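Local coordinates for coiled-coil and C2 domain-containing protein 1-like (Drosophila melanogaster, PDB 6EI6) that binds monophosphorylated phosphatidylinositols and regulates the ESCRT pathway in endosomal protein sorting, probably by keeping the ESCRT-III component shrub from polymerising inappropriately, at residues Y141-F146 and E196-G201; V124-S129 and S166-E171; D137-V142 and V160-S165. All coordinates share one frame; numbering follows the deposited sequence.

Contact 1: Y141-F146 and E196-G201; sequences YVRVEF and EIYSRG. With SO4 (sulfate ion), chain D.
Tyr-141 pairs with Tyr-198, and Arg-143 with Glu-196, across two antiparallel strands; both are hydrogen-bonded pairs. Each exchanges two backbone bonds, among them Tyr-198 N to Tyr-141 O at 2.8 Å. Between them Val-142 and Ile-197 form a non-hydrogen-bonded pair, and here the CA of Val-142 gives a C-H...O contact to Glu-196 O at 3.2 Å.

The aromatic contact is a CH-pi one. Tyr-198 CB sits over one face of the Tyr-141 ring, offset toward the rim and 3.8 Å from the centroid. The two ring planes differ by just 11°, yet they are slid so far apart that they barely overlap. Tyr-141 OH is taken up by a hydrogen bond to Asp-207.

Arg-143 stands on the same face of the sheet as the two tyrosines and crosses Tyr-198 at a slant. Its chain is extended from CG to NE, and CD rests 3.7 Å from Tyr-198 CE2. The guanidinium holds Tyr-141 CE2 over its centre; its attraction to the Tyr-198 ring is long and at most weak. At its edge, in plane, lies O1 of a sulfate ion, probably from the crystallisation liquor, weakly bonded by Arg-143 NH1 at 3.5 Å and also held by Lys-157. Tyr-198 OH donates to Glu-196 OE1 at 3.3 Å, coming from above the carboxylate plane.

On the other face the side chains that meet are apolar: Val-142 and Ile-197 lie side by side, pointing the same way, with CG2 of the valine 4.2 Å from CG1 of the isoleucine. Val-142 packs further on Phe-195 and Tyr-169. Strands 140-145 and 192-199 are inner neighbours in one of the two four-stranded antiparallel sheets that make the C2 domain beta sandwich.

Contact 2: V124-S129 and S166-E171; sequences VVRGIS and SPDYDE
Tyr-169 packs against Val-124, Arg-126 and Gly-127, and its side chain is the one to follow. CB lies 3.7 Å from Val-124 O. Further out, CD2 meets CG1 of Val-124 at 4.0 Å and also nears the CA of Arg-126, while CE2 reaches the backbone N of Gly-127 at 4.0 Å. Pro-167 CB, from its own segment, covers one face of the ring, offset toward the rim. At the tip, OH is hydrogen-bonded to Tyr-130 OH and weakly to Thr-140 OG1, so a buried polar end is satisfied beyond the two segments.

Backbone bonds flank the ring. Val-124 and Glu-171 form an antiparallel hydrogen-bonded pair: Val-124 N gives a bond to Glu-171 O at 3.1 Å, and the return bond is weak. Past Val-125 and Arg-126, which form a classic beta bulge opposite Glu-244, Gly-127 N picks up Pro-167 O at 2.8 Å, tilted 24° from the carbonyl plane. Because Gly-127 has no side chain, Pro-167 CG and CD can settle on its CA.

At the far end Ser-166 OG accepts from Ser-129 N at 2.7 Å and from Ser-129 OG at 3.3 Å; its chi1 of -69° places OG beside its own backbone N. An alanine in place of Ser-166 would probably leave the N-H and hydroxyl of Ser-129 without their acceptor and that end of the strand less firmly tied to the loop.

The segment 166-171, a loop that becomes strand 171-176 at Glu-171, is held to strand 119-128 by hydrogen bonds at intervals, with the Tyr-169 ring packed beside them, toward Val-142, rather than by a continuous ladder.

Contact 3: D137-V142 and V160-S165; sequences DVDTYV and VIRDTS
The carboxylates of Asp-139 and Asp-163 lie side by side and point the same way, their planes 19° apart and their OD1 atoms separated by 3.0 Å. Asp-163 also brings its OD1 within 2.5 Å of Asp-137 OD1, those two planes being turned 53° to each other. That shorter spacing is doubtful in detail, but acids gathered like this would probably raise one another's pKa. Part of the charge is met by the backbone: Asp-163 N donates to Asp-139 OD1 at 2.9 Å, nearly in line with that C-O bond. The side chain of Arg-200 adds a long, weak ion pair to the other oxygen, OD2. The Tyr-141 ring, by contrast, has Val-160 CG2 beside it obliquely, and that methyl packs on Tyr-141 CB.

These loops leave the end of the C2 sandwich where calcium-dependent relatives carry their aspartate-rich calcium-binding loops; this domain lacks three of the five residues crucial for that metal.

Val-138 O takes the N-H of Thr-164 at 3.3 Å and, more weakly, that of Asp-163. Val-138 CG1, between the backbone N and the carbonyl carbon (chi1 77°), comes up against Thr-164 O at 3.1 Å. Thr-140 and Ile-161 make a single antiparallel bridge, with Thr-140 N to Ile-161 O at 3.2 Å and a weak bond back. Their side chains lie alongside, and Ile-161 CD1 reaches 3.0 Å from Thr-140 OG1.

Contacts 1 and 3 share Tyr-141 and Val-142 and both use strand 140-145, but contact 1 joins it to a regular sheet partner whereas contact 3 ties its start to a loop. Contact 2 anchors a later part of that loop to strand 119-128 of the other sheet. Val-142 and Val-124 meet in the sandwich interior, where the chemistry is apolar. On its outer face contact 1 packs a buried tyrosine against a partly exposed tyrosine and arginine; contact 2 is mixed, buried Val-124 and Tyr-169 inside and exposed polar side chains outside; contact 3 becomes a cluster of acids at the loop end. Tyr-169 of contact 2 reaches into the other two, through Val-142 and, weakly, Thr-140.

Contact 1: Y141-F146 and E196-G201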
loop_
_atom_site.group_PDB
_atom_site.type_symbol
_atom_site.label_atom_id
_atom_site.label_comp_id
_atom_site.label_asym_id
_atom_site.label_seq_id
_atom_site.Cartn_x
_atom_site.Cartn_y
_atom_site.Cartn_z
ATOM N N TYR A 141 -22.017 6.865 -9.650
ATOM C CA TYR A 141 -20.724 7.130 -10.257
ATOM C C TYR A 141 -19.813 7.639 -9.144
ATOM O O TYR A 141 -20.283 8.072 -8.088
ATOM C CB TYR A 141 -20.844 8.119 -11.430
ATOM C CG TYR A 141 -21.201 9.521 -11.013
ATOM C CD1 TYR A 141 -22.530 9.903 -10.837
ATOM C CD2 TYR A 141 -20.212 10.462 -10.778
ATOM C CE1 TYR A 141 -22.858 11.186 -10.438
ATOM C CE2 TYR A 141 -20.534 11.742 -10.375
ATOM C CZ TYR A 141 -21.863 12.098 -10.206
ATOM O OH TYR A 141 -22.168 13.381 -9.798
ATOM N N VAL A 142 -18.502 7.564 -9.369
ATOM C CA VAL A 142 -17.511 7.894 -8.348
ATOM C C VAL A 142 -16.580 8.966 -8.899
ATOM O O VAL A 142 -16.051 8.820 -10.003
ATOM C CB VAL A 142 -16.715 6.646 -7.908
ATOM C CG1 VAL A 142 -15.820 6.963 -6.724
ATOM C CG2 VAL A 142 -17.647 5.489 -7.592
ATOM N N ARG A 143 -16.399 10.044 -8.141
ATOM C CA ARG A 143 -15.406 11.062 -8.441
ATOM C C ARG A 143 -14.109 10.762 -7.706
ATOM O O ARG A 143 -14.123 10.366 -6.536
ATOM C CB ARG A 143 -15.888 12.443 -8.015
ATOM C CG ARG A 143 -17.159 12.905 -8.669
ATOM C CD ARG A 143 -17.362 14.407 -8.426
ATOM N NE ARG A 143 -18.530 14.913 -9.138
ATOM C CZ ARG A 143 -18.593 15.087 -10.459
ATOM N NH1 ARG A 143 -17.552 14.790 -11.240
ATOM N NH2 ARG A 143 -19.713 15.554 -11.004
ATOM N N VAL A 144 -12.986 10.985 -8.386
ATOM C CA VAL A 144 -11.659 10.717 -7.849
ATOM C C VAL A 144 -10.885 12.020 -7.838
ATOM O O VAL A 144 -10.846 12.730 -8.848
ATOM C CB VAL A 144 -10.911 9.659 -8.676
ATOM C CG1 VAL A 144 -9.495 9.456 -8.106
ATOM C CG2 VAL A 144 -11.707 8.342 -8.724
ATOM N N GLU A 145 -10.273 12.332 -6.708
ATOM C CA GLU A 145 -9.507 13.556 -6.539
ATOM C C GLU A 145 -8.128 13.187 -6.006
ATOM O O GLU A 145 -8.010 12.669 -4.892
ATOM C CB GLU A 145 -10.232 14.511 -5.596
ATOM C CG GLU A 145 -9.489 15.801 -5.327
ATOM C CD GLU A 145 -10.373 16.830 -4.690
ATOM O OE1 GLU A 145 -11.518 16.483 -4.331
ATOM O OE2 GLU A 145 -9.927 17.982 -4.540
ATOM N N PHE A 146 -7.094 13.431 -6.807
ATOM C CA PHE A 146 -5.716 13.080 -6.472
ATOM C C PHE A 146 -4.890 14.354 -6.332
ATOM O O PHE A 146 -4.795 15.124 -7.302
ATOM C CB PHE A 146 -5.116 12.165 -7.554
ATOM C CG PHE A 146 -3.713 11.735 -7.255
ATOM C CD1 PHE A 146 -2.646 12.608 -7.432
ATOM C CD2 PHE A 146 -3.462 10.472 -6.753
ATOM C CE1 PHE A 146 -1.360 12.228 -7.114
ATOM C CE2 PHE A 146 -2.173 10.084 -6.434
ATOM C CZ PHE A 146 -1.121 10.961 -6.617
ATOM N N GLU A 196 -15.525 10.112 -4.029
ATOM C CA GLU A 196 -16.877 10.555 -3.693
ATOM C C GLU A 196 -17.890 9.740 -4.483
ATOM O O GLU A 196 -17.828 9.696 -5.711
ATOM C CB GLU A 196 -17.035 12.048 -3.950
ATOM C CG GLU A 196 -16.234 12.853 -2.966
ATOM C CD GLU A 196 -16.210 14.325 -3.291
ATOM O OE1 GLU A 196 -16.783 14.701 -4.328
ATOM O OE2 GLU A 196 -15.617 15.109 -2.512
ATOM N N ILE A 197 -18.797 9.069 -3.779
ATOM C CA ILE A 197 -19.771 8.189 -4.408
ATOM C C ILE A 197 -21.091 8.949 -4.546
ATOM O O ILE A 197 -21.648 9.443 -3.558
ATOM C CB ILE A 197 -19.948 6.888 -3.616
ATOM C CG1 ILE A 197 -18.638 6.100 -3.593
ATOM C CG2 ILE A 197 -21.017 6.035 -4.259
ATOM C CD1 ILE A 197 -17.729 6.408 -2.397
ATOM N N TYR A 198 -21.585 9.076 -5.773
ATOM C CA TYR A 198 -22.753 9.902 -6.043
ATOM C C TYR A 198 -23.861 9.072 -6.669
ATOM O O TYR A 198 -23.597 8.217 -7.526
ATOM C CB TYR A 198 -22.421 11.054 -6.975
ATOM C CG TYR A 198 -21.761 12.246 -6.325
ATOM C CD1 TYR A 198 -22.513 13.269 -5.769
ATOM C CD2 TYR A 198 -20.385 12.374 -6.306
ATOM C CE1 TYR A 198 -21.905 14.371 -5.193
ATOM C CE2 TYR A 198 -19.781 13.480 -5.739
ATOM C CZ TYR A 198 -20.544 14.465 -5.184
ATOM O OH TYR A 198 -19.923 15.558 -4.618
ATOM N N SER A 199 -25.101 9.325 -6.233
ATOM C CA SER A 199 -26.277 8.816 -6.937
ATOM C C SER A 199 -26.703 9.833 -7.989
ATOM O O SER A 199 -26.610 11.050 -7.763
ATOM C CB SER A 199 -27.436 8.540 -5.978
ATOM O OG SER A 199 -27.997 9.758 -5.517
ATOM N N ARG A 200 -27.152 9.333 -9.145
ATOM C CA ARG A 200 -27.483 10.191 -10.289
ATOM C C ARG A 200 -28.941 10.615 -10.179
ATOM O O ARG A 200 -29.849 9.846 -10.513
ATOM C CB ARG A 200 -27.218 9.469 -11.605
ATOM C CG ARG A 200 -26.990 10.381 -12.802
ATOM C CD ARG A 200 -28.166 10.320 -13.780
ATOM N NE ARG A 200 -28.451 8.967 -14.285
ATOM C CZ ARG A 200 -27.965 8.450 -15.421
ATOM N NH1 ARG A 200 -27.157 9.170 -16.207
ATOM N NH2 ARG A 200 -28.294 7.204 -15.779
ATOM N N GLY A 201 -29.165 11.837 -9.698
ATOM C CA GLY A 201 -30.513 12.385 -9.690
ATOM C C GLY A 201 -31.027 12.554 -11.110
ATOM O O GLY A 201 -30.282 12.917 -12.023
HETATM S S SO4 D . -18.441 17.565 -14.348
HETATM O O1 SO4 D . -18.408 16.098 -14.339
HETATM O O2 SO4 D . -17.109 18.089 -14.018
HETATM O O3 SO4 D . -18.845 18.046 -15.679
HETATM O O4 SO4 D . -19.413 18.031 -13.355
#

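Contact 2: V124-S129 and S166-E171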
loop_
_atom_site.group_PDB
_atom_site.type_symbol
_atom_site.label_atom_id
_atom_site.label_comp_id
_atom_site.label_asym_id
_atom_site.label_seq_id
_atom_site.Cartn_x
_atom_site.Cartn_y
_atom_site.Cartn_z
ATOM N N VAL A 124 -10.992 2.127 -9.570
ATOM C CA VAL A 124 -12.258 2.062 -8.851
ATOM C C VAL A 124 -12.888 0.728 -9.234
ATOM O O VAL A 124 -13.275 0.522 -10.384
ATOM C CB VAL A 124 -13.169 3.252 -9.185
ATOM C CG1 VAL A 124 -14.386 3.283 -8.270
ATOM C CG2 VAL A 124 -12.408 4.567 -9.067
ATOM N N VAL A 125 -12.980 -0.187 -8.275
ATOM C CA VAL A 125 -13.280 -1.581 -8.572
ATOM C C VAL A 125 -14.766 -1.897 -8.437
ATOM O O VAL A 125 -15.326 -2.619 -9.257
ATOM C CB VAL A 125 -12.424 -2.516 -7.686
ATOM C CG1 VAL A 125 -12.727 -3.956 -8.004
ATOM C CG2 VAL A 125 -10.948 -2.227 -7.881
ATOM N N ARG A 126 -15.418 -1.443 -7.373
ATOM C CA ARG A 126 -16.814 -1.825 -7.193
ATOM C C ARG A 126 -17.325 -1.192 -5.912
ATOM O O ARG A 126 -16.554 -0.885 -4.996
ATOM C CB ARG A 126 -17.034 -3.357 -7.138
ATOM C CG ARG A 126 -16.372 -4.069 -5.972
ATOM C CD ARG A 126 -16.593 -5.594 -5.970
ATOM N NE ARG A 126 -16.558 -6.108 -4.596
ATOM C CZ ARG A 126 -16.443 -7.394 -4.254
ATOM N NH1 ARG A 126 -16.349 -8.338 -5.185
ATOM N NH2 ARG A 126 -16.425 -7.739 -2.967
ATOM N N GLY A 127 -18.639 -0.987 -5.874
ATOM C CA GLY A 127 -19.343 -0.673 -4.652
ATOM C C GLY A 127 -20.025 -1.930 -4.145
ATOM O O GLY A 127 -20.316 -2.858 -4.903
ATOM N N ILE A 128 -20.248 -1.966 -2.841
ATOM C CA ILE A 128 -20.741 -3.152 -2.160
ATOM C C ILE A 128 -21.881 -2.689 -1.268
ATOM O O ILE A 128 -21.637 -2.123 -0.198
ATOM C CB ILE A 128 -19.654 -3.865 -1.338
ATOM C CG1 ILE A 128 -18.353 -3.981 -2.127
ATOM C CG2 ILE A 128 -20.161 -5.223 -0.881
ATOM C CD1 ILE A 128 -17.360 -4.953 -1.508
ATOM N N SER A 129 -23.117 -2.900 -1.713
ATOM C CA SER A 129 -24.304 -2.751 -0.880
ATOM C C SER A 129 -24.386 -1.376 -0.216
ATOM O O SER A 129 -24.417 -1.244 1.008
ATOM C CB SER A 129 -24.354 -3.882 0.143
ATOM O OG SER A 129 -24.043 -5.110 -0.500
ATOM N N SER A 166 -24.808 -2.517 -5.630
ATOM C CA SER A 166 -23.447 -3.055 -5.569
ATOM C C SER A 166 -22.824 -2.921 -6.952
ATOM O O SER A 166 -22.619 -3.915 -7.661
ATOM C CB SER A 166 -23.446 -4.510 -5.094
ATOM O OG SER A 166 -23.825 -4.608 -3.722
ATOM N N PRO A 167 -22.534 -1.688 -7.373
ATOM C CA PRO A 167 -22.006 -1.457 -8.722
ATOM C C PRO A 167 -20.660 -2.126 -8.953
ATOM O O PRO A 167 -19.840 -2.268 -8.038
ATOM C CB PRO A 167 -21.849 0.065 -8.781
ATOM C CG PRO A 167 -21.862 0.537 -7.387
ATOM C CD PRO A 167 -22.724 -0.428 -6.634
ATOM N N ASP A 168 -20.409 -2.458 -10.212
ATOM C CA ASP A 168 -19.133 -3.000 -10.647
ATOM C C ASP A 168 -18.517 -2.055 -11.675
ATOM O O ASP A 168 -18.423 -2.406 -12.850
ATOM C CB ASP A 168 -19.308 -4.426 -11.217
ATOM C CG ASP A 168 -19.268 -5.506 -10.135
ATOM O OD1 ASP A 168 -20.145 -6.397 -10.133
ATOM O OD2 ASP A 168 -18.346 -5.481 -9.286
ATOM N N TYR A 169 -18.108 -0.859 -11.235
ATOM C CA TYR A 169 -17.161 -0.058 -12.012
ATOM C C TYR A 169 -15.867 -0.833 -12.206
ATOM O O TYR A 169 -15.429 -1.571 -11.331
ATOM C CB TYR A 169 -16.816 1.255 -11.301
ATOM C CG TYR A 169 -17.900 1.881 -10.441
ATOM C CD1 TYR A 169 -18.829 2.769 -10.984
ATOM C CD2 TYR A 169 -17.970 1.618 -9.079
ATOM C CE1 TYR A 169 -19.808 3.359 -10.193
ATOM C CE2 TYR A 169 -18.946 2.200 -8.288
ATOM C CZ TYR A 169 -19.860 3.068 -8.848
ATOM O OH TYR A 169 -20.822 3.639 -8.044
ATOM N N ASP A 170 -15.206 -0.653 -13.334
ATOM C CA ASP A 170 -13.909 -1.306 -13.479
ATOM C C ASP A 170 -13.028 -0.389 -14.292
ATOM O O ASP A 170 -12.551 -0.742 -15.364
ATOM C CB ASP A 170 -14.013 -2.677 -14.129
ATOM C CG ASP A 170 -14.465 -3.736 -13.146
ATOM O OD1 ASP A 170 -13.873 -3.823 -12.049
ATOM O OD2 ASP A 170 -15.423 -4.473 -13.458
ATOM N N GLU A 171 -12.820 0.805 -13.761
ATOM C CA GLU A 171 -12.175 1.869 -14.504
ATOM C C GLU A 171 -10.867 2.241 -13.843
ATOM O O GLU A 171 -10.799 2.375 -12.615
ATOM C CB GLU A 171 -13.075 3.101 -14.612
ATOM C CG GLU A 171 -14.009 3.051 -15.806
ATOM C CD GLU A 171 -15.081 4.111 -15.734
ATOM O OE1 GLU A 171 -14.757 5.296 -16.019
ATOM O OE2 GLU A 171 -16.237 3.759 -15.375
#

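Contact 3: D137-V142 and V160-S165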
loop_
_atom_site.group_PDB
_atom_site.type_symbol
_atom_site.label_atom_id
_atom_site.label_comp_id
_atom_site.label_asym_id
_atom_site.label_seq_id
_atom_site.Cartn_x
_atom_site.Cartn_y
_atom_site.Cartn_z
ATOM N N ASP A 137 -32.431 0.683 -9.735
ATOM C CA ASP A 137 -32.050 2.044 -10.137
ATOM C C ASP A 137 -31.843 3.013 -8.984
ATOM O O ASP A 137 -32.527 4.039 -8.860
ATOM C CB ASP A 137 -33.037 2.670 -11.129
ATOM C CG ASP A 137 -32.413 3.861 -11.913
ATOM O OD1 ASP A 137 -32.277 3.739 -13.155
ATOM O OD2 ASP A 137 -32.093 4.930 -11.322
ATOM N N VAL A 138 -30.925 2.645 -8.107
ATOM C CA VAL A 138 -29.909 3.594 -7.700
ATOM C C VAL A 138 -28.866 3.569 -8.817
ATOM O O VAL A 138 -28.461 2.493 -9.277
ATOM C CB VAL A 138 -29.339 3.244 -6.314
ATOM C CG1 VAL A 138 -28.340 2.089 -6.357
ATOM C CG2 VAL A 138 -28.785 4.478 -5.640
ATOM N N ASP A 139 -28.574 4.741 -9.375
ATOM C CA ASP A 139 -27.540 4.900 -10.386
ATOM C C ASP A 139 -26.401 5.650 -9.725
ATOM O O ASP A 139 -26.638 6.644 -9.027
ATOM C CB ASP A 139 -28.033 5.666 -11.619
ATOM C CG ASP A 139 -29.158 4.960 -12.343
ATOM O OD1 ASP A 139 -29.223 3.714 -12.280
ATOM O OD2 ASP A 139 -29.982 5.653 -12.993
ATOM N N THR A 140 -25.174 5.174 -9.929
ATOM C CA THR A 140 -24.046 5.695 -9.173
ATOM C C THR A 140 -22.864 5.943 -10.090
ATOM O O THR A 140 -22.732 5.345 -11.159
ATOM C CB THR A 140 -23.642 4.746 -8.043
ATOM O OG1 THR A 140 -23.769 3.399 -8.505
ATOM C CG2 THR A 140 -24.551 4.932 -6.851
ATOM N N TYR A 141 -22.017 6.865 -9.650
ATOM C CA TYR A 141 -20.724 7.130 -10.257
ATOM C C TYR A 141 -19.813 7.639 -9.144
ATOM O O TYR A 141 -20.283 8.072 -8.088
ATOM C CB TYR A 141 -20.844 8.119 -11.430
ATOM C CG TYR A 141 -21.201 9.521 -11.013
ATOM C CD1 TYR A 141 -22.530 9.903 -10.837
ATOM C CD2 TYR A 141 -20.212 10.462 -10.778
ATOM C CE1 TYR A 141 -22.858 11.186 -10.438
ATOM C CE2 TYR A 141 -20.534 11.742 -10.375
ATOM C CZ TYR A 141 -21.863 12.098 -10.206
ATOM O OH TYR A 141 -22.168 13.381 -9.798
ATOM N N VAL A 142 -18.502 7.564 -9.369
ATOM C CA VAL A 142 -17.511 7.894 -8.348
ATOM C C VAL A 142 -16.580 8.966 -8.899
ATOM O O VAL A 142 -16.051 8.820 -10.003
ATOM C CB VAL A 142 -16.715 6.646 -7.908
ATOM C CG1 VAL A 142 -15.820 6.963 -6.724
ATOM C CG2 VAL A 142 -17.647 5.489 -7.592
ATOM N N VAL A 160 -21.467 6.008 -15.293
ATOM C CA VAL A 160 -22.620 5.828 -14.435
ATOM C C VAL A 160 -23.084 4.397 -14.668
ATOM O O VAL A 160 -23.636 4.068 -15.725
ATOM C CB VAL A 160 -23.732 6.851 -14.721
ATOM C CG1 VAL A 160 -24.883 6.691 -13.722
ATOM C CG2 VAL A 160 -23.176 8.293 -14.705
ATOM N N ILE A 161 -22.821 3.519 -13.705
ATOM C CA ILE A 161 -23.521 2.244 -13.709
ATOM C C ILE A 161 -24.978 2.521 -13.388
ATOM O O ILE A 161 -25.306 3.480 -12.666
ATOM C CB ILE A 161 -22.896 1.245 -12.715
ATOM C CG1 ILE A 161 -23.044 1.746 -11.277
ATOM C CG2 ILE A 161 -21.452 0.978 -13.071
ATOM C CD1 ILE A 161 -24.369 1.378 -10.589
ATOM N N ARG A 162 -25.861 1.687 -13.929
ATOM C CA ARG A 162 -27.291 1.863 -13.750
ATOM C C ARG A 162 -27.852 0.646 -13.034
ATOM O O ARG A 162 -27.504 -0.494 -13.372
ATOM C CB ARG A 162 -28.003 2.101 -15.097
ATOM C CG ARG A 162 -27.677 3.461 -15.766
ATOM C CD ARG A 162 -28.049 3.494 -17.266
ATOM N NE ARG A 162 -26.879 3.415 -18.147
ATOM C CZ ARG A 162 -26.881 2.858 -19.360
ATOM N NH1 ARG A 162 -27.997 2.336 -19.859
ATOM N NH2 ARG A 162 -25.763 2.827 -20.080
ATOM N N ASP A 163 -28.665 0.905 -12.007
ATOM C CA ASP A 163 -29.591 -0.072 -11.445
ATOM C C ASP A 163 -28.905 -1.152 -10.616
ATOM O O ASP A 163 -29.045 -2.344 -10.914
ATOM C CB ASP A 163 -30.416 -0.723 -12.568
ATOM C CG ASP A 163 -31.201 0.293 -13.413
ATOM O OD1 ASP A 163 -31.117 1.510 -13.161
ATOM O OD2 ASP A 163 -31.885 -0.141 -14.365
ATOM N N THR A 164 -28.191 -0.750 -9.560
ATOM C CA THR A 164 -27.630 -1.707 -8.608
ATOM C C THR A 164 -27.039 -1.025 -7.382
ATOM O O THR A 164 -26.335 -0.013 -7.496
ATOM C CB THR A 164 -26.555 -2.588 -9.261
ATOM O OG1 THR A 164 -25.837 -3.288 -8.243
ATOM C CG2 THR A 164 -25.574 -1.772 -10.091
ATOM N N SER A 165 -27.331 -1.590 -6.203
ATOM C CA SER A 165 -26.735 -1.164 -4.937
ATOM C C SER A 165 -25.275 -1.595 -4.794
ATOM O O SER A 165 -24.579 -1.099 -3.902
ATOM C CB SER A 165 -27.552 -1.741 -3.777
ATOM O OG SER A 165 -27.152 -1.239 -2.510
#